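Local structure of endoribonuclease L-PSP/chorismate mutase-like domain-containing protein (Agrobacterium tumefaciens str., 3D01) at the interface of chains A and B. The protein is of unknown function but belongs to the YjgF/YER057c/UK114 family, whose chorismate mutase-like fold typically assembles as a trimer. Residues are numbered along the deposited sequence; one frame, centred on the assembly and turned at random. Chains: chain A/B, Uncharacterized protein.

The interface of chains A and B. Residues chain A 39-41, 46; chain B 44, 46, 102-104, 140, 160.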
loop_
_atom_site.group_PDB
_atom_site.type_symbol
_atom_site.label_atom_id
_atom_site.label_comp_id
_atom_site.label_asym_id
_atom_site.label_seq_id
_atom_site.Cartn_x
_atom_site.Cartn_y
_atom_site.Cartn_z
ATOM N N THR A 39 3.590 3.934 13.264
ATOM C CA THR A 39 3.942 5.351 13.317
ATOM C C THR A 39 2.658 6.157 13.317
ATOM O O THR A 39 1.631 5.690 12.878
ATOM C CB THR A 39 4.801 5.793 12.122
ATOM O OG1 THR A 39 4.101 5.529 10.882
ATOM C CG2 THR A 39 6.167 5.118 12.145
ATOM N N ILE A 40 2.719 7.376 13.828
ATOM C CA ILE A 40 1.573 8.291 13.804
ATOM C C ILE A 40 1.951 9.588 13.062
ATOM O O ILE A 40 3.050 10.132 13.254
ATOM C CB ILE A 40 1.085 8.605 15.250
ATOM C CG1 ILE A 40 0.544 7.318 15.906
ATOM C CG2 ILE A 40 0.057 9.729 15.236
ATOM C CD1 ILE A 40 0.146 7.481 17.413
ATOM N N SER A 41 1.071 10.052 12.181
ATOM C CA SER A 41 1.208 11.351 11.546
ATOM C C SER A 41 -0.149 12.055 11.590
ATOM O O SER A 41 -1.108 11.603 10.982
ATOM C CB SER A 41 1.714 11.220 10.103
ATOM O OG SER A 41 1.781 12.498 9.471
ATOM N N TYR A 46 -0.354 4.419 11.235
ATOM C CA TYR A 46 0.089 3.428 10.257
ATOM C C TYR A 46 0.657 2.249 10.976
ATOM O O TYR A 46 1.685 2.363 11.629
ATOM C CB TYR A 46 1.197 3.994 9.394
ATOM C CG TYR A 46 0.713 4.911 8.340
ATOM C CD1 TYR A 46 0.592 4.453 7.036
ATOM C CD2 TYR A 46 0.319 6.209 8.634
ATOM C CE1 TYR A 46 0.112 5.250 6.052
ATOM C CE2 TYR A 46 -0.183 7.041 7.613
ATOM C CZ TYR A 46 -0.275 6.536 6.338
ATOM O OH TYR A 46 -0.719 7.281 5.271
ATOM N N LEU B 44 2.219 15.255 4.061
ATOM C CA LEU B 44 2.574 13.882 3.663
ATOM C C LEU B 44 3.039 13.878 2.212
ATOM O O LEU B 44 2.381 14.414 1.322
ATOM C CB LEU B 44 1.412 12.918 3.851
ATOM C CG LEU B 44 1.031 12.627 5.307
ATOM C CD1 LEU B 44 -0.170 11.677 5.370
ATOM C CD2 LEU B 44 2.155 12.082 6.147
ATOM N N TYR B 46 4.104 11.346 -0.726
ATOM C CA TYR B 46 3.931 9.975 -1.241
ATOM C C TYR B 46 4.909 9.760 -2.367
ATOM O O TYR B 46 4.800 10.397 -3.420
ATOM C CB TYR B 46 2.540 9.818 -1.817
ATOM C CG TYR B 46 1.512 9.575 -0.777
ATOM C CD1 TYR B 46 1.016 8.302 -0.603
ATOM C CD2 TYR B 46 1.036 10.590 0.021
ATOM C CE1 TYR B 46 0.063 8.022 0.332
ATOM C CE2 TYR B 46 0.036 10.314 1.013
ATOM C CZ TYR B 46 -0.415 9.022 1.149
ATOM O OH TYR B 46 -1.391 8.650 2.053
ATOM N N VAL B 102 9.866 9.311 8.509
ATOM C CA VAL B 102 9.522 8.315 7.486
ATOM C C VAL B 102 8.395 7.488 8.096
ATOM O O VAL B 102 8.587 6.763 9.072
ATOM C CB VAL B 102 10.701 7.426 7.093
ATOM C CG1 VAL B 102 10.227 6.330 6.087
ATOM C CG2 VAL B 102 11.874 8.307 6.540
ATOM N N ILE B 103 7.208 7.636 7.535
ATOM C CA ILE B 103 5.999 7.079 8.113
ATOM C C ILE B 103 5.839 5.609 7.770
ATOM O O ILE B 103 5.571 4.754 8.651
ATOM C CB ILE B 103 4.746 7.855 7.654
ATOM C CG1 ILE B 103 4.729 9.253 8.303
ATOM C CG2 ILE B 103 3.443 7.082 8.046
ATOM C CD1 ILE B 103 4.650 9.208 9.829
ATOM N N LYS B 104 6.054 5.313 6.497
ATOM C CA LYS B 104 5.845 3.936 6.011
ATOM C C LYS B 104 6.686 3.643 4.772
ATOM O O LYS B 104 6.844 4.488 3.919
ATOM C CB LYS B 104 4.345 3.738 5.715
ATOM C CG LYS B 104 3.926 2.385 5.124
ATOM C CD LYS B 104 3.967 1.321 6.207
ATOM C CE LYS B 104 3.443 -0.021 5.660
ATOM N NZ LYS B 104 2.002 0.054 5.188
ATOM N N ALA B 140 7.109 2.549 10.013
ATOM C CA ALA B 140 6.228 1.380 9.831
ATOM C C ALA B 140 6.556 0.742 8.470
ATOM O O ALA B 140 7.153 1.388 7.580
ATOM C CB ALA B 140 4.767 1.744 9.904
ATOM N N ILE B 160 5.877 6.751 2.305
ATOM C CA ILE B 160 5.126 7.912 2.751
ATOM C C ILE B 160 5.997 8.574 3.836
ATOM O O ILE B 160 6.476 7.918 4.778
ATOM C CB ILE B 160 3.773 7.533 3.367
ATOM C CG1 ILE B 160 2.920 6.721 2.388
ATOM C CG2 ILE B 160 3.068 8.771 3.920
ATOM C CD1 ILE B 160 1.763 6.000 3.060
HETATM O O HOH W 1 -2.412 8.993 4.322
HETATM O O HOH W 2 -1.517 6.231 3.036
#
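A:Tyr46 lays one face of its ring against B:Ile103, a side-chain contact between strand 44-50 of chain A and strand 99-110 of chain B in a subunit interface of a YjgF-family protein, whose chorismate mutase-like subunits typically join as trimers, as they do in the deposited assembly. The isoleucine arrives at about a right angle to the tyrosine side chain, and its CG2 methyl sits over one face in a CH-pi contact, 3.6 Å from the centroid and displaced towards the CD2 rim. That methyl is anti to the backbone N of B:Ile103, while CG1 lies beside the N; the two branches divide the contact, CG2 over the ring and CD1, at the end of the CG1 branch, against the CB of A:Ser41, 3.6 Å off. Further along the ring, the CD1 methyl of B:Ile160 meets A:Tyr46 CE1 at 3.5 Å, this side chain also crossing at about a right angle, and B:Lys104 adds a looser contact through its CB.

Beside this apolar packing, the hydroxyl OG1 of A:Thr39 donates a hydrogen bond of 2.8 Å to the carbonyl O of B:Ile103. It approaches well to one side of the C=O direction, at 119°, and is tilted 25° from the carbonyl plane. With chi1 at 58°, OG1 sits between its own backbone N and carbonyl carbon, which turns the CG2 methyl towards B:Ala140.

A:Tyr46 and B:Tyr46 meet tip to tip, hydroxyl towards hydroxyl, their side chains set at an oblique angle. The phenol oxygens, OH to OH, are 3.6 Å apart and are bridged by two waters, each hydrogen-bonded to both hydroxyls; water 2 lies 2.6 Å from A:Tyr46 OH, in the plane of that ring. Nearby, B:Leu44 brings CD2 to within 3.4 Å of A:Ser41 OG.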